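Local coordinates for putative Transcriptional Regulator (Rhodococcus sp., PDB 2IA2), which probably binds operator DNA through an N-terminal winged helix-turn-helix domain and senses a small effector through its C-terminal domain, as other IclR-family regulators do, at residues N34-L39 / A72-P77; P98-L103 / Y123-P128; S111-L116 / A225-S230; P144-S149 / D171-T176; E162-L167 / E185-I190. One frame throughout, in Å; residues are numbered along the deposited sequence.

Contact 1: N34-L39 / A72-P77; sequences NQRRTL and AFWLTP
R36 leaves the chain with CG beside its own backbone N (chi1 -64°) and then runs extended along the indole of W74, both side chains pointing the same way. Its CB lies near the backbone O of F73, CG reaches W74 CB, and CD passes CE3. NE sits above W74 CE3 and CD2; CZ stands 3.7 Å from the centroid of the six-membered ring, almost on its normal. At the tip, R36 NH1 is 3.6 Å from W74 CZ3, while NH2 lies over the middle of the indole. Guanidinium and ring planes differ by 3°, a stacked cation-pi pair. W74 CG sits between backbone N and carbonyl carbon (chi1 57°), laying the indole beside R36. Next to the stack, R37 and F73 form an antiparallel hydrogen-bonded pair: R37 N to F73 O is 3.0 Å, and F73 N to R37 O is 2.8 Å. Where the strands part, a water receives the N-H of L75 and donates to Q35 O. The F73 ring lies on the R37 side of the sheet, with R37 O in plane at its edge and CE1 4.1 Å from L39 CB. R37 NH1 makes a salt bridge to D41, and NH2 bonds C29 O. Strand 66-68 completes the sheet, consistent with the wing of a winged helix-turn-helix domain. The pi face of W74 probably stabilises the R36 charge without neutralising it.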
# COMPACT_ATOMS: atom_id res chain seq x y z
N ASN A 34 -6.93 18.81 -8.88
CA ASN A 34 -6.26 20.07 -8.49
C ASN A 34 -4.75 19.90 -8.44
O ASN A 34 -4.16 19.83 -7.35
CB ASN A 34 -6.74 20.59 -7.13
CG ASN A 34 -8.22 20.91 -7.11
OD1 ASN A 34 -8.62 22.05 -7.37
ND2 ASN A 34 -9.05 19.91 -6.79
N GLN A 35 -4.14 19.86 -9.63
CA GLN A 35 -2.75 19.45 -9.74
C GLN A 35 -1.78 20.57 -9.39
O GLN A 35 -0.69 20.34 -8.83
CB GLN A 35 -2.49 19.02 -11.18
CG GLN A 35 -3.50 18.00 -11.74
CD GLN A 35 -3.01 17.43 -13.07
OE1 GLN A 35 -2.31 18.10 -13.84
NE2 GLN A 35 -3.35 16.16 -13.33
N ARG A 36 -2.15 21.78 -9.79
CA ARG A 36 -1.42 22.98 -9.45
C ARG A 36 -2.44 23.95 -8.84
O ARG A 36 -3.60 23.94 -9.24
CB ARG A 36 -0.76 23.60 -10.69
CG ARG A 36 0.30 22.69 -11.31
CD ARG A 36 1.25 23.43 -12.30
NE ARG A 36 2.47 22.62 -12.52
CZ ARG A 36 3.59 23.06 -13.10
NH1 ARG A 36 3.69 24.32 -13.54
NH2 ARG A 36 4.63 22.23 -13.25
N ARG A 37 -2.01 24.80 -7.90
CA ARG A 37 -2.95 25.77 -7.34
C ARG A 37 -2.30 27.13 -7.11
O ARG A 37 -1.09 27.19 -6.83
CB ARG A 37 -3.51 25.28 -5.99
CG ARG A 37 -4.45 24.08 -6.02
CD ARG A 37 -5.01 23.99 -4.62
NE ARG A 37 -5.86 22.86 -4.31
CZ ARG A 37 -7.19 22.89 -4.32
NH1 ARG A 37 -7.84 23.96 -4.73
NH2 ARG A 37 -7.88 21.81 -3.97
N THR A 38 -3.09 28.20 -7.24
CA THR A 38 -2.59 29.55 -6.89
C THR A 38 -2.63 29.69 -5.37
O THR A 38 -3.32 28.90 -4.68
CB THR A 38 -3.47 30.68 -7.44
OG1 THR A 38 -4.81 30.44 -7.00
CG2 THR A 38 -3.43 30.76 -8.98
N LEU A 39 -1.92 30.68 -4.84
CA LEU A 39 -2.09 31.08 -3.45
C LEU A 39 -3.56 31.25 -3.00
O LEU A 39 -3.97 30.68 -1.99
CB LEU A 39 -1.26 32.34 -3.14
CG LEU A 39 -1.26 32.86 -1.69
CD1 LEU A 39 -0.82 31.79 -0.66
CD2 LEU A 39 -0.42 34.11 -1.52
N ALA A 72 1.70 29.63 -9.45
CA ALA A 72 1.19 28.33 -9.04
C ALA A 72 2.20 27.62 -8.11
O ALA A 72 3.40 27.90 -8.14
CB ALA A 72 0.84 27.47 -10.31
N PHE A 73 1.68 26.71 -7.29
CA PHE A 73 2.44 25.81 -6.43
C PHE A 73 1.99 24.40 -6.75
O PHE A 73 0.85 24.20 -7.20
CB PHE A 73 2.08 26.11 -4.95
CG PHE A 73 2.36 27.50 -4.54
CD1 PHE A 73 1.43 28.53 -4.78
CD2 PHE A 73 3.55 27.82 -3.91
CE1 PHE A 73 1.70 29.87 -4.39
CE2 PHE A 73 3.84 29.15 -3.53
CZ PHE A 73 2.91 30.19 -3.77
N TRP A 74 2.87 23.43 -6.55
CA TRP A 74 2.55 22.02 -6.71
C TRP A 74 3.49 21.18 -5.85
O TRP A 74 4.46 21.69 -5.32
CB TRP A 74 2.65 21.60 -8.19
CG TRP A 74 4.01 21.85 -8.77
CD1 TRP A 74 5.06 20.97 -8.81
CD2 TRP A 74 4.49 23.08 -9.36
NE1 TRP A 74 6.15 21.56 -9.39
CE2 TRP A 74 5.84 22.85 -9.74
CE3 TRP A 74 3.92 24.35 -9.59
CZ2 TRP A 74 6.64 23.85 -10.37
CZ3 TRP A 74 4.70 25.33 -10.22
CH2 TRP A 74 6.05 25.07 -10.60
N LEU A 75 3.19 19.90 -5.71
CA LEU A 75 4.01 19.05 -4.86
C LEU A 75 5.17 18.46 -5.62
O LEU A 75 5.13 18.32 -6.82
CB LEU A 75 3.20 17.91 -4.23
CG LEU A 75 2.05 18.40 -3.33
CD1 LEU A 75 1.18 17.21 -2.94
CD2 LEU A 75 2.64 19.13 -2.11
N THR A 76 6.20 18.07 -4.88
CA THR A 76 7.38 17.44 -5.44
C THR A 76 7.40 16.02 -4.90
O THR A 76 6.66 15.71 -3.95
CB THR A 76 8.67 18.11 -4.92
OG1 THR A 76 8.88 17.71 -3.56
CG2 THR A 76 8.68 19.65 -5.04
N PRO A 77 8.21 15.11 -5.50
CA PRO A 77 8.35 13.72 -5.00
C PRO A 77 8.92 13.57 -3.62
O PRO A 77 8.95 12.47 -3.10
CB PRO A 77 9.31 13.06 -6.03
CG PRO A 77 9.97 14.23 -6.76
CD PRO A 77 8.99 15.36 -6.73
O HOH W 1 0.91 18.92 -7.12

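Contact 2: P98-L103 / Y123-P128; sequences PHLEKL and YVARVP
Helix 98-103 runs over strand 123-127 in nearly the same direction, the short axes 26° apart and 7.9 Å at closest approach, with E101 and V127 nearest by CA. L100 carries the apolar part of the contact. Its CB points at the strand and meets V127, while CG, beside the backbone N (chi1 -64°), carries CD1 back to A125. L100 CB to V127 CG2 is 3.6 Å, and L100 CD1 to A125 CB is 3.7 Å. A125 and V127 thus offer their side chains on one face of the strand, and R126 between them points away. V124 and A125 both face V113 on the adjoining strand, a classic beta bulge, so one of the two residues L100 packs on is part of the bulge. E101 starts out along the helix flank, but its chain bends at chi2 (-72°) and brings the carboxylate obliquely across the two methyls of V127. E101 OE2 comes to 3.2 Å from V127 CG2, a close approach, and OE1 lies nearer CG1. The same OE2 accepts a hydrogen bond from Q97 NE2, one turn earlier, and Q97 also binds the backbone O of R126. No hydrogen bond joins the two segments directly. The helix is therefore held to the strand by apolar packing of L100 on A125 and V127, with Q97 serving as a polar bridge and the exposed carboxylate of E101 folded over the margin of the valine.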
# COMPACT_ATOMS: atom_id res chain seq x y z
N PRO A 98 -4.18 -3.36 14.48
CA PRO A 98 -4.59 -2.29 15.39
C PRO A 98 -6.13 -2.18 15.52
O PRO A 98 -6.63 -1.77 16.55
CB PRO A 98 -4.00 -1.01 14.77
CG PRO A 98 -3.33 -1.40 13.51
CD PRO A 98 -3.39 -2.88 13.32
N HIS A 99 -6.85 -2.60 14.50
CA HIS A 99 -8.28 -2.54 14.52
C HIS A 99 -8.86 -3.64 15.38
O HIS A 99 -9.77 -3.42 16.09
CB HIS A 99 -8.85 -2.57 13.11
CG HIS A 99 -8.44 -1.41 12.27
ND1 HIS A 99 -8.85 -0.13 12.52
CD2 HIS A 99 -7.64 -1.34 11.20
CE1 HIS A 99 -8.32 0.68 11.64
NE2 HIS A 99 -7.59 -0.03 10.82
N LEU A 100 -8.27 -4.81 15.33
CA LEU A 100 -8.63 -5.90 16.27
C LEU A 100 -8.35 -5.51 17.69
O LEU A 100 -9.14 -5.82 18.58
CB LEU A 100 -7.88 -7.19 15.96
CG LEU A 100 -8.22 -7.79 14.59
CD1 LEU A 100 -7.52 -9.17 14.46
CD2 LEU A 100 -9.73 -7.85 14.30
N GLU A 101 -7.22 -4.82 17.90
CA GLU A 101 -6.85 -4.45 19.26
C GLU A 101 -7.87 -3.50 19.83
O GLU A 101 -8.30 -3.69 20.96
CB GLU A 101 -5.47 -3.81 19.38
CG GLU A 101 -4.30 -4.74 19.11
CD GLU A 101 -4.05 -5.77 20.24
OE1 GLU A 101 -4.50 -5.63 21.43
OE2 GLU A 101 -3.36 -6.76 19.89
N LYS A 102 -8.29 -2.50 19.05
CA LYS A 102 -9.34 -1.56 19.48
C LYS A 102 -10.66 -2.27 19.73
O LYS A 102 -11.30 -2.01 20.74
CB LYS A 102 -9.53 -0.37 18.50
CG LYS A 102 -8.24 0.48 18.36
CD LYS A 102 -8.24 1.63 17.29
CE LYS A 102 -6.78 1.95 16.73
NZ LYS A 102 -6.49 1.58 15.20
N LEU A 103 -11.07 -3.16 18.84
CA LEU A 103 -12.33 -3.87 18.97
C LEU A 103 -12.31 -4.70 20.27
O LEU A 103 -13.16 -4.56 21.12
CB LEU A 103 -12.59 -4.77 17.74
CG LEU A 103 -13.88 -5.61 17.82
CD1 LEU A 103 -15.16 -4.69 18.08
CD2 LEU A 103 -14.10 -6.52 16.59
N TYR A 123 -6.61 -18.77 10.15
CA TYR A 123 -6.48 -17.58 10.98
C TYR A 123 -5.23 -16.81 10.63
O TYR A 123 -4.14 -17.38 10.65
CB TYR A 123 -6.40 -17.95 12.45
CG TYR A 123 -7.78 -18.23 13.03
CD1 TYR A 123 -8.50 -19.36 12.64
CD2 TYR A 123 -8.36 -17.33 13.93
CE1 TYR A 123 -9.78 -19.62 13.17
CE2 TYR A 123 -9.63 -17.58 14.48
CZ TYR A 123 -10.33 -18.73 14.08
OH TYR A 123 -11.57 -18.95 14.58
N VAL A 124 -5.37 -15.51 10.41
CA VAL A 124 -4.21 -14.69 10.05
C VAL A 124 -3.90 -13.56 11.05
O VAL A 124 -2.81 -13.03 11.01
CB VAL A 124 -4.26 -14.13 8.57
CG1 VAL A 124 -4.12 -15.27 7.52
CG2 VAL A 124 -5.48 -13.25 8.32
N ALA A 125 -4.83 -13.21 11.93
CA ALA A 125 -4.58 -12.18 12.96
C ALA A 125 -5.58 -12.48 14.08
O ALA A 125 -6.65 -13.01 13.80
CB ALA A 125 -4.82 -10.73 12.39
N ARG A 126 -5.21 -12.20 15.33
CA ARG A 126 -6.12 -12.41 16.42
C ARG A 126 -5.71 -11.55 17.58
O ARG A 126 -4.55 -11.21 17.70
CB ARG A 126 -6.18 -13.89 16.84
CG ARG A 126 -4.89 -14.39 17.49
CD ARG A 126 -5.39 -15.23 18.63
NE ARG A 126 -4.43 -15.86 19.53
CZ ARG A 126 -4.83 -16.56 20.60
NH1 ARG A 126 -6.13 -16.66 20.87
NH2 ARG A 126 -3.94 -17.14 21.40
N VAL A 127 -6.68 -11.18 18.42
CA VAL A 127 -6.39 -10.58 19.73
C VAL A 127 -7.16 -11.43 20.76
O VAL A 127 -8.39 -11.50 20.67
CB VAL A 127 -6.87 -9.13 19.78
CG1 VAL A 127 -6.81 -8.59 21.21
CG2 VAL A 127 -6.04 -8.24 18.82
N PRO A 128 -6.47 -12.14 21.67
CA PRO A 128 -7.13 -12.92 22.75
C PRO A 128 -7.57 -12.02 23.94
O PRO A 128 -7.18 -10.86 24.01
CB PRO A 128 -6.00 -13.84 23.23
CG PRO A 128 -4.74 -12.98 23.02
CD PRO A 128 -5.00 -12.32 21.69

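Contact 3: S111-L116 / A225-S230; sequences SSVSIL and AAVNIS
Two central strands of the antiparallel six-stranded sheet of the C-terminal, GAF-like domain pair here, 111-116 against 225-230, their short axes 4.6 Å apart. S114 and A226 make the regular hydrogen-bonded pair: S114 N to A226 O and A226 N to S114 O are both 3.0 Å, each donor lying in the acceptor's carbonyl plane. At the next hydrogen-bonded pair, two residues along, N228 N gives a good bond to S112 O at 2.9 Å. In return, S112 N is shared between N228 O at 3.3 Å and the side-chain OD1 of N228 at 3.2 Å, both bonds weak. An unusual chi1 of 91° swings the N228 amide toward S112. On the same face a water donates to N228 OD1 and lies 2.6 Å from S112 OG, bridging the two side chains. S114 OG, buried on this face, has no polar partner in the model. The other face is apolar at its middle: V113 CG2 meets V227 CB at 4.0 Å, the two valines crossing obliquely. V113 CG1 and I115 CG2 both touch A225 CB. Helix 92-107 packs on the valine side, reaching V227 with L100 and A225 with L92. M150 of helix 149-156 packs on S114, A226 and N228 from the other side, and strands 120-127 and 209-217 flank the pair.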
# COMPACT_ATOMS: atom_id res chain seq x y z
N SER A 111 -11.23 -11.28 19.09
CA SER A 111 -11.53 -10.90 17.69
C SER A 111 -10.40 -11.45 16.81
O SER A 111 -9.27 -11.51 17.28
CB SER A 111 -11.68 -9.39 17.52
OG SER A 111 -10.47 -8.71 17.86
N SER A 112 -10.73 -11.91 15.59
CA SER A 112 -9.79 -12.51 14.68
C SER A 112 -10.07 -12.07 13.28
O SER A 112 -11.22 -11.61 12.95
CB SER A 112 -9.95 -14.02 14.68
OG SER A 112 -9.84 -14.56 16.00
N VAL A 113 -9.08 -12.30 12.41
CA VAL A 113 -9.32 -12.15 10.97
C VAL A 113 -8.89 -13.45 10.33
O VAL A 113 -7.86 -14.00 10.70
CB VAL A 113 -8.58 -10.89 10.38
CG1 VAL A 113 -8.51 -10.94 8.84
CG2 VAL A 113 -9.26 -9.61 10.81
N SER A 114 -9.64 -13.93 9.33
CA SER A 114 -9.20 -15.13 8.59
C SER A 114 -9.40 -14.96 7.11
O SER A 114 -10.08 -14.02 6.65
CB SER A 114 -9.98 -16.39 9.04
OG SER A 114 -11.36 -16.18 8.77
N ILE A 115 -8.78 -15.86 6.35
CA ILE A 115 -8.96 -15.88 4.92
C ILE A 115 -9.33 -17.30 4.54
O ILE A 115 -9.18 -18.20 5.36
CB ILE A 115 -7.66 -15.43 4.19
CG1 ILE A 115 -6.51 -16.40 4.52
CG2 ILE A 115 -7.36 -13.95 4.53
CD1 ILE A 115 -5.30 -16.23 3.70
N LEU A 116 -9.80 -17.50 3.32
CA LEU A 116 -10.25 -18.81 2.87
C LEU A 116 -9.13 -19.57 2.16
O LEU A 116 -8.41 -19.00 1.34
CB LEU A 116 -11.46 -18.68 1.94
CG LEU A 116 -12.21 -19.97 1.62
CD1 LEU A 116 -12.87 -20.54 2.86
CD2 LEU A 116 -13.24 -19.73 0.52
N ALA A 225 -11.45 -11.27 3.10
CA ALA A 225 -11.15 -11.79 4.44
C ALA A 225 -12.42 -11.71 5.25
O ALA A 225 -13.40 -11.14 4.76
CB ALA A 225 -10.00 -10.95 5.09
N ALA A 226 -12.44 -12.26 6.46
CA ALA A 226 -13.54 -12.02 7.37
C ALA A 226 -12.99 -11.63 8.74
O ALA A 226 -11.92 -12.06 9.11
CB ALA A 226 -14.37 -13.26 7.50
N VAL A 227 -13.74 -10.86 9.51
CA VAL A 227 -13.34 -10.51 10.88
C VAL A 227 -14.45 -11.05 11.81
O VAL A 227 -15.58 -11.04 11.44
CB VAL A 227 -13.16 -8.96 11.02
CG1 VAL A 227 -14.40 -8.18 10.48
CG2 VAL A 227 -12.81 -8.55 12.45
N ASN A 228 -14.09 -11.55 13.00
CA ASN A 228 -15.08 -12.06 13.93
C ASN A 228 -14.91 -11.53 15.33
O ASN A 228 -13.91 -10.87 15.65
CB ASN A 228 -15.17 -13.62 13.89
CG ASN A 228 -14.24 -14.31 14.89
OD1 ASN A 228 -13.43 -13.67 15.55
ND2 ASN A 228 -14.37 -15.66 15.00
N ILE A 229 -15.93 -11.79 16.15
CA ILE A 229 -15.84 -11.79 17.60
C ILE A 229 -16.26 -13.21 17.98
O ILE A 229 -17.21 -13.72 17.43
CB ILE A 229 -16.83 -10.80 18.25
CG1 ILE A 229 -16.48 -9.35 17.88
CG2 ILE A 229 -16.86 -10.99 19.78
CD1 ILE A 229 -17.59 -8.35 18.14
N SER A 230 -15.56 -13.86 18.91
CA SER A 230 -15.96 -15.18 19.35
C SER A 230 -16.18 -15.14 20.86
O SER A 230 -15.40 -14.50 21.59
CB SER A 230 -14.87 -16.22 18.99
OG SER A 230 -15.36 -17.56 19.12
O HOH W 2 -11.90 -14.79 17.53

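Contact 4: P144-S149 / D171-T176; sequences PAYATS and DIQRLT
The phenol of Y146 reaches across to segment 171-176 tip first, its ring passing obliquely by I172 with CE1 4.0 Å from I172 CG2. CA of I172 lies over one face of the ring. Y146 CG takes the crowded position between N and C (chi1 81°), which sends the ring outward from the short 3-10 turn. At the tip, Q173 N donates to Y146 OH at 3.0 Å with an N-H...O angle of 151°. A water in the ring plane sits 2.7 Å from Y146 OH and gives a weak bond to Q173 OE1. L175 approaches the same hydroxyl with its isobutyl group, and its CD1 also meets A147 CB at 3.5 Å. A147 CB in turn lies above the tyrosine ring, toward its rim. L186 of helix 183-196 also packs on Y146. Beyond the turn, T148 OG1 accepts from G151 N as the N-cap of helix 149-156. It is a tertiary contact between two loops, a tyrosine hydroxyl accepting from a main-chain N-H, at the edge of the GAF-like domain.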
# COMPACT_ATOMS: atom_id res chain seq x y z
N PRO A 144 -12.90 -25.94 9.46
CA PRO A 144 -13.76 -26.05 8.26
C PRO A 144 -14.62 -24.80 8.04
O PRO A 144 -15.20 -24.30 8.96
CB PRO A 144 -14.61 -27.30 8.54
CG PRO A 144 -14.54 -27.50 10.07
CD PRO A 144 -13.18 -27.00 10.47
N ALA A 145 -14.66 -24.29 6.81
CA ALA A 145 -15.41 -23.09 6.48
C ALA A 145 -16.90 -23.17 6.82
O ALA A 145 -17.51 -22.18 7.31
CB ALA A 145 -15.18 -22.69 4.99
N TYR A 146 -17.51 -24.34 6.54
CA TYR A 146 -18.97 -24.56 6.75
C TYR A 146 -19.46 -24.43 8.19
O TYR A 146 -20.66 -24.26 8.41
CB TYR A 146 -19.44 -25.92 6.19
CG TYR A 146 -19.20 -27.12 7.08
CD1 TYR A 146 -20.16 -27.54 7.99
CD2 TYR A 146 -18.00 -27.84 6.99
CE1 TYR A 146 -19.94 -28.67 8.82
CE2 TYR A 146 -17.76 -28.96 7.78
CZ TYR A 146 -18.74 -29.38 8.69
OH TYR A 146 -18.52 -30.48 9.48
N ALA A 147 -18.56 -24.57 9.15
CA ALA A 147 -18.96 -24.64 10.55
C ALA A 147 -18.47 -23.45 11.38
O ALA A 147 -18.55 -23.48 12.61
CB ALA A 147 -18.50 -26.01 11.18
N THR A 148 -18.00 -22.40 10.70
CA THR A 148 -17.52 -21.19 11.37
C THR A 148 -18.25 -19.98 10.78
O THR A 148 -18.70 -20.04 9.63
CB THR A 148 -16.00 -21.01 11.15
OG1 THR A 148 -15.78 -20.94 9.75
CG2 THR A 148 -15.23 -22.18 11.73
N SER A 149 -18.34 -18.91 11.56
CA SER A 149 -18.99 -17.71 11.12
C SER A 149 -18.18 -17.04 10.03
O SER A 149 -18.72 -16.63 9.04
CB SER A 149 -19.30 -16.73 12.30
OG SER A 149 -18.12 -16.20 12.91
N ASP A 171 -18.37 -32.75 2.65
CA ASP A 171 -18.80 -33.80 3.58
C ASP A 171 -19.17 -33.09 4.89
O ASP A 171 -18.29 -32.83 5.71
CB ASP A 171 -17.59 -34.75 3.78
CG ASP A 171 -17.88 -35.95 4.70
OD1 ASP A 171 -19.07 -36.17 5.07
OD2 ASP A 171 -16.88 -36.67 5.02
N ILE A 172 -20.44 -32.73 5.06
CA ILE A 172 -20.92 -32.06 6.27
C ILE A 172 -20.92 -33.07 7.41
O ILE A 172 -21.61 -34.07 7.30
CB ILE A 172 -22.37 -31.53 6.09
CG1 ILE A 172 -22.43 -30.45 5.01
CG2 ILE A 172 -22.93 -30.99 7.41
CD1 ILE A 172 -23.82 -30.17 4.46
N GLN A 173 -20.17 -32.82 8.47
CA GLN A 173 -20.19 -33.70 9.66
C GLN A 173 -21.06 -33.14 10.79
O GLN A 173 -21.18 -31.93 10.91
CB GLN A 173 -18.78 -33.93 10.20
CG GLN A 173 -17.78 -34.19 9.12
CD GLN A 173 -16.60 -34.98 9.59
OE1 GLN A 173 -15.80 -34.51 10.42
NE2 GLN A 173 -16.47 -36.19 9.07
N ARG A 174 -21.67 -34.00 11.60
CA ARG A 174 -22.46 -33.54 12.74
C ARG A 174 -21.49 -33.26 13.88
O ARG A 174 -21.18 -34.16 14.66
CB ARG A 174 -23.50 -34.59 13.16
N LEU A 175 -20.98 -32.04 13.96
CA LEU A 175 -20.02 -31.67 15.00
C LEU A 175 -20.63 -31.50 16.41
O LEU A 175 -20.00 -31.84 17.41
CB LEU A 175 -19.23 -30.41 14.59
CG LEU A 175 -18.52 -30.43 13.22
CD1 LEU A 175 -17.89 -29.06 12.88
CD2 LEU A 175 -17.45 -31.53 13.18
N THR A 176 -21.83 -30.91 16.47
CA THR A 176 -22.59 -30.72 17.72
C THR A 176 -24.02 -31.14 17.38
O THR A 176 -24.29 -31.43 16.20
CB THR A 176 -22.59 -29.23 18.21
OG1 THR A 176 -23.43 -28.42 17.38
CG2 THR A 176 -21.20 -28.66 18.21
O HOH W 3 -15.96 -31.31 9.28

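Contact 5: E162-L167 / E185-I190; sequences ELDAYL and ELKAAI
Helix-to-helix packing of two roughly antiparallel neighbours, 162-167 and 185-190, forms this contact in the outer helical part of the C-terminal domain. The short axes cross at 144° and stay 11.4 Å apart at closest, so side chains, not backbones, make the contact. L167 uses both methyls. CD2 meets L186 CD2 at 3.9 Å, the leucines crossing obliquely, while CD1 lies 3.6 Å from K187 CG, across the lysine chain at about a right angle. One turn earlier, L163 CD2 touches I190 CG2 at 4.2 Å. K187 extends as far as CE and bends at chi4 (-44°), bringing CE to 3.1 Å from D164 OD1. Its NZ stands 3.6 Å from the same oxygen, a long salt bridge at the exposed margin. L155 of helix 149-156 packs on both Y166 and I190. Leucine and isoleucine inside, with a lysine-aspartate pair along the rim, is the pattern of a roughly antiparallel pair of amphipathic helices.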
# COMPACT_ATOMS: atom_id res chain seq x y z
N GLU A 162 -18.43 -21.57 -8.12
CA GLU A 162 -17.45 -22.04 -7.13
C GLU A 162 -18.13 -22.48 -5.84
O GLU A 162 -17.81 -23.54 -5.32
CB GLU A 162 -16.38 -21.00 -6.83
CG GLU A 162 -15.56 -20.64 -8.04
CD GLU A 162 -14.41 -19.72 -7.75
OE1 GLU A 162 -14.18 -19.41 -6.57
OE2 GLU A 162 -13.71 -19.33 -8.72
N LEU A 163 -19.07 -21.68 -5.36
CA LEU A 163 -19.87 -22.08 -4.21
C LEU A 163 -20.56 -23.45 -4.40
O LEU A 163 -20.54 -24.31 -3.53
CB LEU A 163 -20.90 -21.00 -3.87
CG LEU A 163 -21.84 -21.35 -2.71
CD1 LEU A 163 -21.06 -21.63 -1.43
CD2 LEU A 163 -22.85 -20.22 -2.50
N ASP A 164 -21.20 -23.62 -5.56
CA ASP A 164 -21.96 -24.85 -5.87
C ASP A 164 -21.03 -26.05 -5.93
O ASP A 164 -21.37 -27.10 -5.46
CB ASP A 164 -22.77 -24.67 -7.17
CG ASP A 164 -24.10 -23.91 -6.93
OD1 ASP A 164 -24.71 -24.13 -5.85
OD2 ASP A 164 -24.55 -23.12 -7.82
N ALA A 165 -19.84 -25.85 -6.49
CA ALA A 165 -18.78 -26.86 -6.54
C ALA A 165 -18.31 -27.27 -5.16
O ALA A 165 -18.16 -28.46 -4.87
CB ALA A 165 -17.59 -26.31 -7.33
N TYR A 166 -18.02 -26.27 -4.33
CA TYR A 166 -17.68 -26.47 -2.93
C TYR A 166 -18.73 -27.31 -2.19
O TYR A 166 -18.38 -28.21 -1.39
CB TYR A 166 -17.52 -25.11 -2.22
CG TYR A 166 -17.55 -25.26 -0.73
CD1 TYR A 166 -16.40 -25.63 -0.03
CD2 TYR A 166 -18.72 -25.08 -0.02
CE1 TYR A 166 -16.39 -25.76 1.35
CE2 TYR A 166 -18.74 -25.22 1.36
CZ TYR A 166 -17.58 -25.57 2.04
OH TYR A 166 -17.60 -25.73 3.40
N LEU A 167 -20.00 -26.99 -2.43
CA LEU A 167 -21.09 -27.61 -1.71
C LEU A 167 -21.32 -29.03 -2.20
O LEU A 167 -21.67 -29.89 -1.42
CB LEU A 167 -22.38 -26.82 -1.87
CG LEU A 167 -22.47 -25.52 -1.10
CD1 LEU A 167 -23.71 -24.78 -1.58
CD2 LEU A 167 -22.53 -25.83 0.40
N GLU A 185 -29.81 -26.64 3.29
CA GLU A 185 -29.94 -25.77 4.45
C GLU A 185 -28.64 -24.97 4.67
O GLU A 185 -28.69 -23.80 5.07
CB GLU A 185 -30.24 -26.61 5.68
CG GLU A 185 -30.67 -25.81 6.88
CD GLU A 185 -30.73 -26.66 8.13
OE1 GLU A 185 -30.62 -27.91 8.04
OE2 GLU A 185 -30.88 -26.05 9.22
N LEU A 186 -27.50 -25.60 4.40
CA LEU A 186 -26.24 -24.89 4.47
C LEU A 186 -26.16 -23.79 3.43
O LEU A 186 -25.79 -22.68 3.75
CB LEU A 186 -25.04 -25.84 4.36
CG LEU A 186 -23.64 -25.21 4.27
CD1 LEU A 186 -23.30 -24.25 5.42
CD2 LEU A 186 -22.63 -26.33 4.23
N LYS A 187 -26.50 -24.10 2.18
CA LYS A 187 -26.49 -23.10 1.11
C LYS A 187 -27.36 -21.91 1.49
O LYS A 187 -27.02 -20.76 1.21
CB LYS A 187 -27.04 -23.73 -0.17
CG LYS A 187 -26.79 -22.95 -1.44
CD LYS A 187 -27.53 -23.64 -2.56
CE LYS A 187 -27.05 -23.23 -3.96
NZ LYS A 187 -26.84 -21.80 -4.09
N ALA A 188 -28.51 -22.20 2.11
CA ALA A 188 -29.45 -21.17 2.53
C ALA A 188 -28.86 -20.27 3.62
O ALA A 188 -29.02 -19.05 3.56
CB ALA A 188 -30.73 -21.80 3.01
N ALA A 189 -28.19 -20.87 4.60
CA ALA A 189 -27.52 -20.11 5.65
C ALA A 189 -26.43 -19.20 5.06
O ALA A 189 -26.28 -18.05 5.46
CB ALA A 189 -26.95 -21.05 6.68
N ILE A 190 -25.71 -19.71 4.06
CA ILE A 190 -24.67 -18.93 3.37
C ILE A 190 -25.24 -17.77 2.55
O ILE A 190 -24.69 -16.67 2.57
CB ILE A 190 -23.76 -19.82 2.50
CG1 ILE A 190 -22.87 -20.70 3.39
CG2 ILE A 190 -22.95 -18.99 1.56
CD1 ILE A 190 -22.43 -21.99 2.74

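From the N terminus, contact 1 closes a loop of 32 residues, mostly helix, within the probable DNA-binding domain; it ends before the others begin, and its centre lies about 40 Å from that of contact 2. Contacts 2 and 3 cross along the chain and touch: strand 110-117 leads into strand 120-127 beside it, so helix 92-107 is tied to two adjacent strands of the sheet. The long connection closed by contact 3 contains contacts 4 and 5, which cross one another and meet where Y146 packs on Y166. Contact 4 also touches contact 3, through L116 with A145 and N228 with S149, linking the outer helices to the central sheet.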